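Side-chain contacts in glutathione transferase gst1-6 (Anopheles dirus, PDB 1V2A), which probably conjugates glutathione to electrophilic substrates, releasing a halide from them, and works as a homodimeric transferase in detoxification: residues K30-D35 / L203-S208; D40-L45 / H49-L54. One frame throughout, in Å; residues are numbered along the deposited sequence.

Following the chain from its N terminus, strand 27-30 runs into the loop 30-35, where contact 1 opens. Helix 36-45 comes next, and the short connection 46-48 turns the chain back so that 49-54 packs on that helix. This is contact 2, a local closure on the way into strand 53-56. After strand 59-62 and helix 64-75 the chain passes into the helical domain and returns through helix 191-206, whose C-terminal part closes contact 1 after 167 intervening residues. Contact 2 is thus nested in the loop of contact 1. The two touch where Val33 CG1 packs 3.5 Å from Ile51 CG2, and both reach the glutathione sulfonic acid.

Contact 1 (K30-D35 / L203-S208); sequences KTNVHD and LAYVAS. With GTS (glutathione sulfonic acid), chain F.
Tyr205 brings its hydroxyl up to the loop 30-35: OH lies over one face of the His34 ring, 4.5 Å from ND1, while Asn32 ND2 stands 4.3 Å from the same Tyr205 OH. Both separations are those of loose packing, and only 74 Å² is buried. The phenol reaches this far because its CG is anti to the backbone N (chi1 -179°), which carries the hydroxyl from the helix towards the loop. Tyr205 OH also has a weak hydrogen bond to Arg209, and the Tyr205 side chain touches Ile8. The two segments come from different halves of the glutathione transferase fold: 30-35 follows a strand of the thioredoxin-like domain, and 203-208 covers the C-terminal part of helix 191-206, from the helical domain, and the residues just beyond. On the loop side Asn32 is held in an Asx motif. Its OD1 accepts from the backbone N of Asp35 at 2.6 Å, with that donor tilted 31° from the carbonyl plane, while ND2 is left on the side of the tyrosine. The backbone O of Asn32 takes the same Asp35 N at 2.9 Å, closing a type I beta turn. Asp35 is in turn the N-cap of helix 36-45, its OD1 accepting from the Glu38 backbone N. Within this turn Val33 faces the ligand: CG1 approaches the cysteinyl carbonyl O2 of glutathione sulfonic acid to 3.5 Å, and CG2 lies 3.8 Å from CA3 of the glycyl part. At the end of strand 27-30, Lys30 NZ makes a long, weak ion pair with Asp201 of helix 191-206.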
loop_
_atom_site.group_PDB
_atom_site.type_symbol
_atom_site.label_atom_id
_atom_site.label_comp_id
_atom_site.label_asym_id
_atom_site.label_seq_id
_atom_site.Cartn_x
_atom_site.Cartn_y
_atom_site.Cartn_z
ATOM N N LYS B 30 14.253 6.317 19.290
ATOM C CA LYS B 30 15.141 6.323 18.139
ATOM C C LYS B 30 15.649 4.915 17.916
ATOM O O LYS B 30 16.174 4.275 18.821
ATOM C CB LYS B 30 16.299 7.308 18.342
ATOM C CG LYS B 30 15.875 8.755 18.126
ATOM C CD LYS B 30 17.027 9.755 18.219
ATOM C CE LYS B 30 16.487 11.172 18.023
ATOM N NZ LYS B 30 17.516 12.250 18.115
ATOM N N THR B 31 15.469 4.437 16.693
ATOM C CA THR B 31 15.853 3.087 16.335
ATOM C C THR B 31 16.713 3.030 15.084
ATOM O O THR B 31 16.389 3.640 14.069
ATOM C CB THR B 31 14.599 2.235 16.074
ATOM O OG1 THR B 31 13.719 2.318 17.202
ATOM C CG2 THR B 31 14.981 0.786 15.813
ATOM N N ASN B 32 17.813 2.290 15.167
ATOM C CA ASN B 32 18.695 2.107 14.026
ATOM C C ASN B 32 18.394 0.691 13.568
ATOM O O ASN B 32 18.999 -0.263 14.053
ATOM C CB ASN B 32 20.163 2.224 14.443
ATOM C CG ASN B 32 21.115 1.866 13.318
ATOM O OD1 ASN B 32 21.037 0.782 12.751
ATOM N ND2 ASN B 32 22.020 2.779 12.990
ATOM N N VAL B 33 17.446 0.559 12.644
ATOM C CA VAL B 33 17.039 -0.747 12.139
ATOM C C VAL B 33 18.153 -1.532 11.475
ATOM O O VAL B 33 17.958 -2.680 11.078
ATOM C CB VAL B 33 15.859 -0.628 11.146
ATOM C CG1 VAL B 33 14.601 -0.258 11.891
ATOM C CG2 VAL B 33 16.171 0.412 10.078
ATOM N N HIS B 34 19.323 -0.921 11.349
ATOM C CA HIS B 34 20.451 -1.615 10.746
ATOM C C HIS B 34 21.253 -2.325 11.836
ATOM O O HIS B 34 21.884 -3.350 11.583
ATOM C CB HIS B 34 21.339 -0.633 9.983
ATOM C CG HIS B 34 20.636 0.059 8.858
ATOM N ND1 HIS B 34 19.551 0.886 9.057
ATOM C CD2 HIS B 34 20.862 0.050 7.523
ATOM C CE1 HIS B 34 19.139 1.357 7.893
ATOM N NE2 HIS B 34 19.917 0.866 6.947
ATOM N N ASP B 35 21.223 -1.783 13.048
ATOM C CA ASP B 35 21.942 -2.395 14.155
ATOM C C ASP B 35 21.323 -3.752 14.451
ATOM O O ASP B 35 20.130 -3.845 14.727
ATOM C CB ASP B 35 21.868 -1.517 15.402
ATOM C CG ASP B 35 22.422 -2.213 16.632
ATOM O OD1 ASP B 35 21.622 -2.701 17.459
ATOM O OD2 ASP B 35 23.661 -2.291 16.762
ATOM N N LEU B 203 21.911 15.106 10.322
ATOM C CA LEU B 203 23.310 15.475 10.472
ATOM C C LEU B 203 23.920 14.605 11.571
ATOM O O LEU B 203 25.026 14.092 11.429
ATOM C CB LEU B 203 23.432 16.956 10.839
ATOM C CG LEU B 203 24.478 17.771 10.073
ATOM C CD1 LEU B 203 24.532 19.174 10.637
ATOM C CD2 LEU B 203 25.839 17.104 10.171
ATOM N N ALA B 204 23.188 14.433 12.664
ATOM C CA ALA B 204 23.663 13.621 13.772
ATOM C C ALA B 204 23.786 12.162 13.345
ATOM O O ALA B 204 24.562 11.399 13.925
ATOM C CB ALA B 204 22.718 13.744 14.954
ATOM N N TYR B 205 23.016 11.768 12.336
ATOM C CA TYR B 205 23.086 10.397 11.854
ATOM C C TYR B 205 24.305 10.248 10.955
ATOM O O TYR B 205 25.134 9.363 11.160
ATOM C CB TYR B 205 21.830 10.018 11.066
ATOM C CG TYR B 205 21.846 8.587 10.555
ATOM C CD1 TYR B 205 20.955 8.168 9.570
ATOM C CD2 TYR B 205 22.764 7.655 11.048
ATOM C CE1 TYR B 205 20.979 6.859 9.085
ATOM C CE2 TYR B 205 22.796 6.349 10.572
ATOM C CZ TYR B 205 21.901 5.959 9.589
ATOM O OH TYR B 205 21.939 4.674 9.100
ATOM N N VAL B 206 24.414 11.112 9.953
ATOM C CA VAL B 206 25.547 11.047 9.047
ATOM C C VAL B 206 26.833 11.187 9.859
ATOM O O VAL B 206 27.914 10.827 9.398
ATOM C CB VAL B 206 25.479 12.160 7.980
ATOM C CG1 VAL B 206 25.697 13.519 8.626
ATOM C CG2 VAL B 206 26.508 11.903 6.896
ATOM N N ALA B 207 26.701 11.712 11.073
ATOM C CA ALA B 207 27.841 11.887 11.966
ATOM C C ALA B 207 28.262 10.519 12.485
ATOM O O ALA B 207 29.418 10.311 12.852
ATOM C CB ALA B 207 27.466 12.801 13.135
ATOM N N SER B 208 27.313 9.587 12.510
ATOM C CA SER B 208 27.583 8.231 12.976
ATOM C C SER B 208 28.459 7.510 11.958
ATOM O O SER B 208 28.873 6.374 12.182
ATOM C CB SER B 208 26.276 7.450 13.163
ATOM O OG SER B 208 25.703 7.096 11.912
HETATM N N1 GTS F . 5.944 0.448 4.287
HETATM C CA1 GTS F . 6.694 0.675 5.489
HETATM C C1 GTS F . 5.959 1.773 6.217
HETATM O O11 GTS F . 5.995 1.754 7.433
HETATM O O12 GTS F . 5.334 2.629 5.576
HETATM C CB1 GTS F . 8.102 1.057 5.094
HETATM C CG1 GTS F . 9.041 1.328 6.286
HETATM C CD1 GTS F . 10.472 0.915 5.983
HETATM O OE1 GTS F . 10.799 0.408 4.898
HETATM N N2 GTS F . 11.320 1.162 6.980
HETATM C CA2 GTS F . 12.746 0.841 6.857
HETATM C C2 GTS F . 13.098 -0.258 7.802
HETATM O O2 GTS F . 12.637 -0.272 8.950
HETATM C CB2 GTS F . 13.688 1.990 7.203
HETATM S SG2 GTS F . 13.615 3.513 6.205
HETATM O O1S GTS F . 12.333 4.140 6.234
HETATM O O2S GTS F . 14.582 4.388 6.761
HETATM O O3S GTS F . 13.942 3.232 4.835
HETATM N N3 GTS F . 13.926 -1.165 7.304
HETATM C CA3 GTS F . 14.361 -2.274 8.104
HETATM C C3 GTS F . 14.193 -3.563 7.385
HETATM O O31 GTS F . 14.559 -4.560 7.989
HETATM O O32 GTS F . 13.714 -3.544 6.240
#

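Contact 2 (D40-L45 / H49-L54); sequences DALTKL and HTIPTL. With GTS (glutathione sulfonic acid), chain F.
Thr43 OG1 lies beside its own backbone N (chi1 -60°), and the His49 ring sits between backbone N and carbonyl carbon (chi1 59°); the two side chains run alongside each other in the same direction. Thr43 OG1 rests 3.4 Å from both CB and CD2 of His49, oblique to the ring, while its hydrogen bond goes back along the helix to Arg39 O. The segment 49-54 carries the cis-proline loop of the thioredoxin-like fold, with the cis peptide between Ile51 and Pro52. As in glutathione transferases generally, the residue before this proline clasps the cysteinyl part of the ligand in antiparallel fashion: Ile51 N donates to O2 of glutathione sulfonic acid at 2.7 Å, and N2 of the ligand donates to Ile51 O at 2.8 Å. Helix 36-45 backs this loop through Leu42. Its CD1 meets CG2 of Ile51 at 3.9 Å, the Leu42 side chain roughly perpendicular to that of Ile51, whereas it runs antiparallel alongside Thr53, where CD2 touches OG1 at 3.8 Å. From the start of strand 53-56, Thr53 OG1 donates back to Thr50 O at 2.5 Å (C=O...OG1 angle 165°) and makes a weak hydrogen bond with Asn46 OD1. Around the ligand, the glycyl carboxylate O31 lies in the plane of the His49 ring at its edge, but too close to CE1 for the exact geometry to be trusted. Near the other end of the ligand, the Pro52 CD methylene packs 3.4 Å from the gamma-glutamyl carboxylate O11 of glutathione sulfonic acid.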
loop_
_atom_site.group_PDB
_atom_site.type_symbol
_atom_site.label_atom_id
_atom_site.label_comp_id
_atom_site.label_asym_id
_atom_site.label_seq_id
_atom_site.Cartn_x
_atom_site.Cartn_y
_atom_site.Cartn_z
ATOM N N ASP B 40 17.147 -7.309 16.174
ATOM C CA ASP B 40 16.598 -8.459 16.881
ATOM C C ASP B 40 15.542 -8.033 17.898
ATOM O O ASP B 40 14.487 -8.663 18.021
ATOM C CB ASP B 40 17.715 -9.215 17.590
ATOM C CG ASP B 40 18.783 -9.694 16.633
ATOM O OD1 ASP B 40 19.774 -10.298 17.099
ATOM O OD2 ASP B 40 18.628 -9.468 15.414
ATOM N N ALA B 41 15.831 -6.964 18.629
ATOM C CA ALA B 41 14.898 -6.457 19.624
ATOM C C ALA B 41 13.558 -6.105 18.976
ATOM O O ALA B 41 12.506 -6.585 19.401
ATOM C CB ALA B 41 15.486 -5.235 20.310
ATOM N N LEU B 42 13.598 -5.267 17.945
ATOM C CA LEU B 42 12.380 -4.852 17.258
ATOM C C LEU B 42 11.569 -6.064 16.788
ATOM O O LEU B 42 10.349 -6.116 16.951
ATOM C CB LEU B 42 12.724 -3.979 16.048
ATOM C CG LEU B 42 11.990 -2.646 15.851
ATOM C CD1 LEU B 42 12.145 -2.221 14.387
ATOM C CD2 LEU B 42 10.503 -2.771 16.208
ATOM N N THR B 43 12.265 -7.033 16.202
ATOM C CA THR B 43 11.639 -8.242 15.688
ATOM C C THR B 43 10.649 -8.858 16.668
ATOM O O THR B 43 9.543 -9.241 16.286
ATOM C CB THR B 43 12.705 -9.298 15.324
ATOM O OG1 THR B 43 13.581 -8.765 14.321
ATOM C CG2 THR B 43 12.050 -10.552 14.792
ATOM N N LYS B 44 11.043 -8.951 17.931
ATOM C CA LYS B 44 10.176 -9.536 18.946
ATOM C C LYS B 44 8.787 -8.891 18.962
ATOM O O LYS B 44 7.791 -9.550 19.275
ATOM C CB LYS B 44 10.824 -9.417 20.328
ATOM C CG LYS B 44 12.247 -9.959 20.388
ATOM C CD LYS B 44 12.620 -10.469 21.773
ATOM C CE LYS B 44 12.427 -9.418 22.868
ATOM N NZ LYS B 44 10.992 -9.147 23.191
ATOM N N LEU B 45 8.729 -7.608 18.613
ATOM C CA LEU B 45 7.471 -6.868 18.588
ATOM C C LEU B 45 6.869 -6.818 17.184
ATOM O O LEU B 45 5.652 -6.873 17.019
ATOM C CB LEU B 45 7.701 -5.448 19.103
ATOM C CG LEU B 45 8.325 -5.371 20.500
ATOM C CD1 LEU B 45 8.673 -3.931 20.827
ATOM C CD2 LEU B 45 7.364 -5.953 21.529
ATOM N N HIS B 49 10.325 -6.307 11.536
ATOM C CA HIS B 49 11.336 -5.399 12.060
ATOM C C HIS B 49 11.621 -4.220 11.138
ATOM O O HIS B 49 12.718 -4.074 10.605
ATOM C CB HIS B 49 12.635 -6.159 12.395
ATOM C CG HIS B 49 13.249 -6.881 11.234
ATOM N ND1 HIS B 49 13.811 -6.228 10.158
ATOM C CD2 HIS B 49 13.405 -8.204 10.992
ATOM C CE1 HIS B 49 14.288 -7.115 9.305
ATOM N NE2 HIS B 49 14.054 -8.322 9.786
ATOM N N THR B 50 10.608 -3.382 10.957
ATOM C CA THR B 50 10.733 -2.194 10.133
ATOM C C THR B 50 10.158 -1.042 10.929
ATOM O O THR B 50 9.282 -1.244 11.761
ATOM C CB THR B 50 9.918 -2.301 8.844
ATOM O OG1 THR B 50 8.521 -2.226 9.160
ATOM C CG2 THR B 50 10.207 -3.614 8.138
ATOM N N ILE B 51 10.671 0.161 10.701
ATOM C CA ILE B 51 10.152 1.334 11.383
ATOM C C ILE B 51 9.426 2.127 10.308
ATOM O O ILE B 51 9.816 2.106 9.139
ATOM C CB ILE B 51 11.277 2.187 12.017
ATOM C CG1 ILE B 51 12.374 2.471 10.992
ATOM C CG2 ILE B 51 11.850 1.467 13.213
ATOM C CD1 ILE B 51 13.578 3.221 11.569
ATOM N N PRO B 52 8.365 2.846 10.681
ATOM C CA PRO B 52 7.813 2.975 12.026
ATOM C C PRO B 52 7.093 1.749 12.571
ATOM O O PRO B 52 6.505 0.977 11.825
ATOM C CB PRO B 52 6.877 4.163 11.884
ATOM C CG PRO B 52 6.350 3.975 10.502
ATOM C CD PRO B 52 7.578 3.633 9.714
ATOM N N THR B 53 7.149 1.597 13.890
ATOM C CA THR B 53 6.487 0.511 14.608
ATOM C C THR B 53 5.917 1.130 15.873
ATOM O O THR B 53 6.666 1.662 16.690
ATOM C CB THR B 53 7.462 -0.600 15.027
ATOM O OG1 THR B 53 7.903 -1.312 13.870
ATOM C CG2 THR B 53 6.778 -1.581 15.962
ATOM N N LEU B 54 4.598 1.065 16.027
ATOM C CA LEU B 54 3.920 1.625 17.191
ATOM C C LEU B 54 3.550 0.510 18.172
ATOM O O LEU B 54 3.426 -0.643 17.774
ATOM C CB LEU B 54 2.649 2.354 16.739
ATOM C CG LEU B 54 1.744 3.009 17.791
ATOM C CD1 LEU B 54 2.472 4.178 18.427
ATOM C CD2 LEU B 54 0.446 3.490 17.143
HETATM N N1 GTS F . 5.944 0.448 4.287
HETATM C CA1 GTS F . 6.694 0.675 5.489
HETATM C C1 GTS F . 5.959 1.773 6.217
HETATM O O11 GTS F . 5.995 1.754 7.433
HETATM O O12 GTS F . 5.334 2.629 5.576
HETATM C CB1 GTS F . 8.102 1.057 5.094
HETATM C CG1 GTS F . 9.041 1.328 6.286
HETATM C CD1 GTS F . 10.472 0.915 5.983
HETATM O OE1 GTS F . 10.799 0.408 4.898
HETATM N N2 GTS F . 11.320 1.162 6.980
HETATM C CA2 GTS F . 12.746 0.841 6.857
HETATM C C2 GTS F . 13.098 -0.258 7.802
HETATM O O2 GTS F . 12.637 -0.272 8.950
HETATM C CB2 GTS F . 13.688 1.990 7.203
HETATM S SG2 GTS F . 13.615 3.513 6.205
HETATM O O1S GTS F . 12.333 4.140 6.234
HETATM O O2S GTS F . 14.582 4.388 6.761
HETATM O O3S GTS F . 13.942 3.232 4.835
HETATM N N3 GTS F . 13.926 -1.165 7.304
HETATM C CA3 GTS F . 14.361 -2.274 8.104
HETATM C C3 GTS F . 14.193 -3.563 7.385
HETATM O O31 GTS F . 14.559 -4.560 7.989
HETATM O O32 GTS F . 13.714 -3.544 6.240
#